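PDB 3ZIT: thioredoxin from Bacillus cereus, which probably works as a small thiol-disulfide oxidoreductase of the thioredoxin and glutaredoxin family, passing electrons through a redox-active cysteine pair. Local coordinates for residues 4-10 against 29-35; 17-22 against 66-72. The protein carries 1 engineered substitution. One frame throughout, in Å; residues are numbered along the deposited sequence.

Contact 1: residues 4-10 against 29-35; sequences IEVYAQP and YEEFDVK. Engineered in segment 4-10: Ala8 (natural residue Thr).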
loop_
_atom_site.group_PDB
_atom_site.type_symbol
_atom_site.label_atom_id
_atom_site.label_comp_id
_atom_site.label_asym_id
_atom_site.label_seq_id
_atom_site.Cartn_x
_atom_site.Cartn_y
_atom_site.Cartn_z
ATOM N N ILE B 4 16.483 8.302 2.838
ATOM C CA ILE B 4 15.454 7.365 2.489
ATOM C C ILE B 4 15.581 6.980 1.083
ATOM O O ILE B 4 15.416 7.871 0.172
ATOM C CB ILE B 4 14.015 7.815 2.775
ATOM C CG1 ILE B 4 13.853 8.485 4.136
ATOM C CG2 ILE B 4 13.010 6.753 2.523
ATOM C CD1 ILE B 4 12.961 9.645 4.111
ATOM N N GLU B 5 15.900 5.722 0.762
ATOM C CA GLU B 5 16.076 5.227 -0.590
ATOM C C GLU B 5 15.043 4.175 -0.879
ATOM O O GLU B 5 14.880 3.250 -0.066
ATOM C CB GLU B 5 17.451 4.627 -0.842
ATOM C CG GLU B 5 18.592 5.613 -0.637
ATOM C CD GLU B 5 19.982 4.932 -0.875
ATOM O OE1 GLU B 5 20.095 3.698 -0.865
ATOM O OE2 GLU B 5 20.996 5.601 -0.831
ATOM N N VAL B 6 14.400 4.243 -2.015
ATOM C CA VAL B 6 13.442 3.235 -2.478
ATOM C C VAL B 6 13.972 2.585 -3.723
ATOM O O VAL B 6 14.206 3.267 -4.718
ATOM C CB VAL B 6 12.075 3.876 -2.727
ATOM C CG1 VAL B 6 11.106 2.843 -3.273
ATOM C CG2 VAL B 6 11.563 4.530 -1.477
ATOM N N TYR B 7 14.139 1.271 -3.693
ATOM C CA TYR B 7 14.549 0.485 -4.844
ATOM C C TYR B 7 13.324 -0.207 -5.433
ATOM O O TYR B 7 12.621 -0.950 -4.720
ATOM C CB TYR B 7 15.622 -0.543 -4.456
ATOM C CG TYR B 7 16.917 0.151 -4.033
ATOM C CD1 TYR B 7 17.080 0.670 -2.785
ATOM C CD2 TYR B 7 17.900 0.387 -4.980
ATOM C CE1 TYR B 7 18.169 1.463 -2.451
ATOM C CE2 TYR B 7 19.008 1.169 -4.674
ATOM C CZ TYR B 7 19.138 1.716 -3.447
ATOM O OH TYR B 7 20.233 2.523 -3.176
ATOM N N ALA B 8 13.095 0.042 -6.727
ATOM C CA ALA B 8 11.898 -0.420 -7.388
ATOM C C ALA B 8 12.256 -0.906 -8.800
ATOM O O ALA B 8 13.408 -0.810 -9.211
ATOM C CB ALA B 8 10.855 0.704 -7.495
ATOM N N GLN B 9 11.281 -1.395 -9.508
ATOM C CA GLN B 9 11.435 -1.772 -10.919
ATOM C C GLN B 9 10.040 -1.707 -11.538
ATOM O O GLN B 9 9.027 -1.662 -10.813
ATOM C CB GLN B 9 12.150 -3.043 -11.139
ATOM C CG GLN B 9 11.351 -4.218 -10.625
ATOM C CD GLN B 9 12.046 -5.620 -10.930
ATOM O OE1 GLN B 9 13.220 -5.793 -11.103
ATOM N NE2 GLN B 9 11.235 -6.631 -10.928
ATOM N N PRO B 10 9.978 -1.759 -12.876
ATOM C CA PRO B 10 8.674 -1.790 -13.568
ATOM C C PRO B 10 7.951 -3.136 -13.289
ATOM O O PRO B 10 8.560 -4.165 -12.866
ATOM C CB PRO B 10 9.042 -1.807 -15.057
ATOM C CG PRO B 10 10.390 -1.231 -15.082
ATOM C CD PRO B 10 11.085 -1.669 -13.839
ATOM N N TYR B 29 11.579 10.804 0.050
ATOM C CA TYR B 29 12.422 9.700 -0.429
ATOM C C TYR B 29 13.040 9.978 -1.800
ATOM O O TYR B 29 12.552 10.852 -2.546
ATOM C CB TYR B 29 11.628 8.372 -0.513
ATOM C CG TYR B 29 10.523 8.358 -1.464
ATOM C CD1 TYR B 29 9.269 8.759 -1.104
ATOM C CD2 TYR B 29 10.694 7.923 -2.792
ATOM C CE1 TYR B 29 8.181 8.738 -2.033
ATOM C CE2 TYR B 29 9.660 7.865 -3.704
ATOM C CZ TYR B 29 8.395 8.287 -3.320
ATOM O OH TYR B 29 7.348 8.226 -4.229
ATOM N N GLU B 30 14.088 9.245 -2.134
ATOM C CA GLU B 30 14.679 9.154 -3.492
ATOM C C GLU B 30 14.480 7.755 -3.977
ATOM O O GLU B 30 14.683 6.798 -3.213
ATOM C CB GLU B 30 16.146 9.514 -3.461
ATOM C CG GLU B 30 16.387 10.940 -2.984
ATOM C CD GLU B 30 17.728 11.461 -3.421
ATOM O OE1 GLU B 30 18.395 10.855 -4.334
ATOM O OE2 GLU B 30 18.083 12.539 -2.925
ATOM N N GLU B 31 14.119 7.584 -5.237
ATOM C CA GLU B 31 13.894 6.288 -5.780
ATOM C C GLU B 31 14.885 5.910 -6.821
ATOM O O GLU B 31 15.530 6.788 -7.496
ATOM C CB GLU B 31 12.517 6.085 -6.344
ATOM C CG GLU B 31 12.295 6.835 -7.640
ATOM C CD GLU B 31 10.889 6.726 -7.933
ATOM O OE1 GLU B 31 10.441 5.635 -8.438
ATOM O OE2 GLU B 31 10.102 7.488 -7.428
ATOM N N PHE B 32 15.057 4.603 -7.089
ATOM C CA PHE B 32 15.916 4.058 -8.068
ATOM C C PHE B 32 15.216 2.909 -8.749
ATOM O O PHE B 32 14.513 2.152 -8.094
ATOM C CB PHE B 32 17.211 3.530 -7.502
ATOM C CG PHE B 32 17.929 4.555 -6.721
ATOM C CD1 PHE B 32 18.764 5.467 -7.376
ATOM C CD2 PHE B 32 17.724 4.727 -5.371
ATOM C CE1 PHE B 32 19.394 6.470 -6.639
ATOM C CE2 PHE B 32 18.348 5.714 -4.617
ATOM C CZ PHE B 32 19.165 6.626 -5.287
ATOM N N ASP B 33 15.422 2.765 -10.068
ATOM C CA ASP B 33 14.878 1.661 -10.886
ATOM C C ASP B 33 15.999 0.712 -11.157
ATOM O O ASP B 33 16.919 1.050 -11.868
ATOM C CB ASP B 33 14.267 2.255 -12.127
ATOM C CG ASP B 33 13.639 1.202 -13.043
ATOM O OD1 ASP B 33 14.182 0.143 -13.189
ATOM O OD2 ASP B 33 12.583 1.558 -13.674
ATOM N N VAL B 34 15.946 -0.473 -10.538
ATOM C CA VAL B 34 17.034 -1.424 -10.639
ATOM C C VAL B 34 17.118 -2.118 -11.968
ATOM O O VAL B 34 18.060 -2.843 -12.208
ATOM C CB VAL B 34 17.050 -2.385 -9.431
ATOM C CG1 VAL B 34 17.180 -1.667 -8.143
ATOM C CG2 VAL B 34 15.851 -3.347 -9.431
ATOM N N LYS B 35 16.098 -1.994 -12.833
ATOM C CA LYS B 35 16.238 -2.510 -14.197
ATOM C C LYS B 35 17.030 -1.513 -15.029
ATOM O O LYS B 35 17.829 -1.895 -15.862
ATOM C CB LYS B 35 14.857 -2.766 -14.806
ATOM C CG LYS B 35 14.151 -4.004 -14.309
ATOM C CD LYS B 35 14.767 -5.238 -14.937
ATOM C CE LYS B 35 13.892 -6.460 -14.559
ATOM N NZ LYS B 35 14.296 -7.027 -13.232
#
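Tyr7 and Phe32 lie side by side on one face of the sheet and point the same way, their ring planes 21° apart but slid so far that they barely overlap. Phe32 CD2 sits over a face of the tyrosine ring, 3.8 Å from Tyr7 CZ, while Val34 CG1 comes in at the edge of that ring. The phenol reaches back along its own strand: Tyr7 OH donates to Glu5 OE1 at 2.6 Å, from above the carboxylate plane. With CG beside the backbone N (chi1 -60°) and the chain extended beyond it, Glu5 lays its CG against the edge of the Phe32 ring. Arg43 of helix 38-47 adds a hydrogen bond to Tyr7 OH and a cation-pi contact to Phe32. Strands 4-8 and 30-33 run parallel, the two strands of the beta-alpha-beta unit that opens the thioredoxin fold. Five backbone hydrogen bonds join them, from Glu30 N to Ile4 O (3.0 Å) through to Val34 N to Ala8 O (2.9 Å). On the other face, Val6 CG2 meets Tyr29 CD2 obliquely at 3.7 Å, and the engineered Ala8 is paired in register with Asp33. At the end of strand 30-33, Asp33 OD1 accepts from Lys35 N in an Asx turn. Past the strand ends, Lys35 bends at chi2 and chi4 to bring NZ within 2.7 Å of Gln9 OE1, above the amide plane.

Contact 2: residues 17-22 against 66-72; sequences IVKEFL and FQIEKLQ
Phe21 reaches from helix 13-24 to helix 68-75 and is met there in two different ways. Ile68 CG2 lies over one face of its ring, 4.1 Å from the centroid and 18° off the normal, a CH-pi contact offset toward the rim. Gln72 crosses at about a right angle and brings its CG to the ring edge, 3.4 Å from Phe21 CZ, with Gln72 OE1 also lying at the edge. Phe21 carries CG anti to its backbone N (chi1 171°), which sends the ring across the gap between helices whose segment axes come no closer than 11.6 Å.

Ahead of helix 68-75, Phe66 takes Ile17 CG2 on the edge of its ring, 3.5 Å from Phe66 CE1. Between these two close points the packing is more relaxed: Val18 turns its methyls to different partners, CG2 to Phe66 CD1 and Ile68 CD1, and CG1 to Leu71 CD1 at 4.0 Å. Leu22 is more distant still, its CD2 4.5 Å from Leu71 CD1. The contacts across the two segments are apolar, the one polar side chain among them, Gln72, contributing its CG and setting its amide oxygen at the rim of the phenylalanine. Gln67 occupies the N-cap of the second helix. On the outer side, Phe21 and Phe66 pack against Phe66 and Gln72, respectively, of the second subunit, and Glu69 N is hydrogen-bonded to Glu69 OE2 of that subunit.

The helix segments run at 33° to each other on the same side of the sheet, as is usual for the first and last helices of a thioredoxin fold. Val18 and Leu71 both rest on Val56 of strand 55-58, and Leu71 also reaches Ile58 at the end of that strand.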
loop_
_atom_site.group_PDB
_atom_site.type_symbol
_atom_site.label_atom_id
_atom_site.label_comp_id
_atom_site.label_asym_id
_atom_site.label_seq_id
_atom_site.Cartn_x
_atom_site.Cartn_y
_atom_site.Cartn_z
ATOM N N ILE B 17 2.659 0.226 -4.589
ATOM C CA ILE B 17 1.971 0.367 -3.317
ATOM C C ILE B 17 2.865 1.044 -2.302
ATOM O O ILE B 17 2.457 1.967 -1.610
ATOM C CB ILE B 17 1.386 -0.943 -2.831
ATOM C CG1 ILE B 17 0.383 -1.461 -3.853
ATOM C CG2 ILE B 17 0.917 -0.817 -1.369
ATOM C CD1 ILE B 17 0.096 -2.915 -3.673
ATOM N N VAL B 18 4.118 0.615 -2.198
ATOM C CA VAL B 18 5.031 1.253 -1.265
ATOM C C VAL B 18 5.249 2.702 -1.597
ATOM O O VAL B 18 5.178 3.567 -0.728
ATOM C CB VAL B 18 6.371 0.451 -1.214
ATOM C CG1 VAL B 18 7.481 1.302 -0.521
ATOM C CG2 VAL B 18 6.127 -0.814 -0.443
ATOM N N LYS B 19 5.524 3.020 -2.878
ATOM C CA LYS B 19 5.750 4.422 -3.229
ATOM C C LYS B 19 4.507 5.269 -2.948
ATOM O O LYS B 19 4.624 6.367 -2.424
ATOM C CB LYS B 19 6.149 4.528 -4.686
ATOM C CG LYS B 19 7.536 4.070 -5.026
ATOM C CD LYS B 19 7.733 3.910 -6.569
ATOM C CE LYS B 19 8.993 3.678 -7.242
ATOM N NZ LYS B 19 8.513 3.955 -8.633
ATOM N N GLU B 20 3.319 4.772 -3.285
ATOM C CA GLU B 20 2.115 5.538 -3.026
ATOM C C GLU B 20 1.853 5.726 -1.577
ATOM O O GLU B 20 1.352 6.786 -1.162
ATOM C CB GLU B 20 0.942 4.949 -3.798
ATOM C CG GLU B 20 1.164 5.051 -5.350
ATOM C CD GLU B 20 1.255 6.520 -5.864
ATOM O OE1 GLU B 20 0.430 7.308 -5.382
ATOM O OE2 GLU B 20 2.110 6.880 -6.757
ATOM N N PHE B 21 2.125 4.692 -0.765
ATOM C CA PHE B 21 2.059 4.791 0.699
ATOM C C PHE B 21 3.009 5.955 1.183
ATOM O O PHE B 21 2.634 6.755 2.008
ATOM C CB PHE B 21 2.386 3.456 1.292
ATOM C CG PHE B 21 2.560 3.489 2.795
ATOM C CD1 PHE B 21 1.382 3.462 3.591
ATOM C CD2 PHE B 21 3.778 3.576 3.381
ATOM C CE1 PHE B 21 1.408 3.532 4.963
ATOM C CE2 PHE B 21 3.877 3.652 4.831
ATOM C CZ PHE B 21 2.632 3.588 5.535
ATOM N N LEU B 22 4.232 5.899 0.724
ATOM C CA LEU B 22 5.189 6.936 1.118
ATOM C C LEU B 22 4.735 8.310 0.660
ATOM O O LEU B 22 4.831 9.265 1.452
ATOM C CB LEU B 22 6.567 6.613 0.529
ATOM C CG LEU B 22 7.217 5.400 1.102
ATOM C CD1 LEU B 22 8.505 5.084 0.246
ATOM C CD2 LEU B 22 7.473 5.423 2.566
ATOM N N PHE B 66 7.756 -6.436 0.997
ATOM C CA PHE B 66 6.527 -5.666 1.322
ATOM C C PHE B 66 6.258 -5.715 2.795
ATOM O O PHE B 66 5.707 -6.677 3.247
ATOM C CB PHE B 66 5.371 -6.217 0.495
ATOM C CG PHE B 66 4.150 -5.411 0.521
ATOM C CD1 PHE B 66 4.135 -4.240 -0.183
ATOM C CD2 PHE B 66 3.032 -5.729 1.308
ATOM C CE1 PHE B 66 2.987 -3.421 -0.225
ATOM C CE2 PHE B 66 1.886 -4.927 1.344
ATOM C CZ PHE B 66 1.875 -3.799 0.542
ATOM N N GLN B 67 6.704 -4.709 3.535
ATOM C CA GLN B 67 6.614 -4.672 4.996
ATOM C C GLN B 67 6.099 -3.286 5.369
ATOM O O GLN B 67 6.875 -2.422 5.862
ATOM C CB GLN B 67 7.954 -4.917 5.690
ATOM C CG GLN B 67 8.560 -6.278 5.369
ATOM C CD GLN B 67 9.781 -6.476 6.245
ATOM O OE1 GLN B 67 9.684 -6.439 7.489
ATOM N NE2 GLN B 67 10.950 -6.751 5.675
ATOM N N ILE B 68 4.799 -3.094 5.258
ATOM C CA ILE B 68 4.256 -1.727 5.483
ATOM C C ILE B 68 4.374 -1.289 6.940
ATOM O O ILE B 68 4.743 -0.149 7.218
ATOM C CB ILE B 68 2.800 -1.655 5.018
ATOM C CG1 ILE B 68 2.667 -1.912 3.525
ATOM C CG2 ILE B 68 2.182 -0.316 5.403
ATOM C CD1 ILE B 68 3.463 -0.936 2.609
ATOM N N GLU B 69 4.030 -2.183 7.890
ATOM C CA GLU B 69 4.090 -1.801 9.319
ATOM C C GLU B 69 5.529 -1.495 9.747
ATOM O O GLU B 69 5.762 -0.557 10.473
ATOM C CB GLU B 69 3.413 -2.842 10.224
ATOM C CG GLU B 69 1.904 -2.838 10.053
ATOM C CD GLU B 69 1.061 -3.150 11.295
ATOM O OE1 GLU B 69 1.076 -4.321 11.760
ATOM O OE2 GLU B 69 0.367 -2.261 11.818
ATOM N N LYS B 70 6.481 -2.252 9.257
ATOM C CA LYS B 70 7.899 -2.000 9.617
ATOM C C LYS B 70 8.322 -0.677 9.011
ATOM O O LYS B 70 8.997 0.117 9.660
ATOM C CB LYS B 70 8.746 -3.135 9.056
ATOM C CG LYS B 70 10.202 -2.993 9.317
ATOM C CD LYS B 70 10.500 -3.149 10.693
ATOM C CE LYS B 70 11.991 -3.391 10.948
ATOM N NZ LYS B 70 12.239 -3.435 12.377
ATOM N N LEU B 71 7.921 -0.355 7.793
ATOM C CA LEU B 71 8.199 1.001 7.240
ATOM C C LEU B 71 7.617 2.099 8.109
ATOM O O LEU B 71 8.291 3.091 8.349
ATOM C CB LEU B 71 7.649 1.070 5.844
ATOM C CG LEU B 71 8.210 0.358 4.754
ATOM C CD1 LEU B 71 7.472 1.065 3.481
ATOM C CD2 LEU B 71 9.654 0.629 4.597
ATOM N N GLN B 72 6.360 1.935 8.483
ATOM C CA GLN B 72 5.725 2.944 9.279
ATOM C C GLN B 72 6.529 3.174 10.533
ATOM O O GLN B 72 6.698 4.326 10.945
ATOM C CB GLN B 72 4.331 2.499 9.686
ATOM C CG GLN B 72 3.307 2.628 8.689
ATOM C CD GLN B 72 1.956 2.521 9.334
ATOM O OE1 GLN B 72 1.039 3.192 8.924
ATOM N NE2 GLN B 72 1.824 1.667 10.336
#

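Overall arrangement
Helix 13-24 ties the two contacts together: it connects the parallel strands of contact 1 and supplies segment 17-22 to contact 2. Their centres lie 13 Å apart, on opposite sides of the centre of the chain. Where they meet, Glu31 OE1 forms a 2.6 Å salt bridge with Lys19 NZ, whose CE packs 3.5 Å from CB of the engineered Ala8. Farther along the helix, Leu22 CD1 touches Val6 CG2 at 3.6 Å. The Cys12-Cys15 disulfide, a CxxC pair of thioredoxin type, spans the start of this helix; the side chain of Ala8 in contact 1 touches the residues of this motif, and Val18 of contact 2 lies near them.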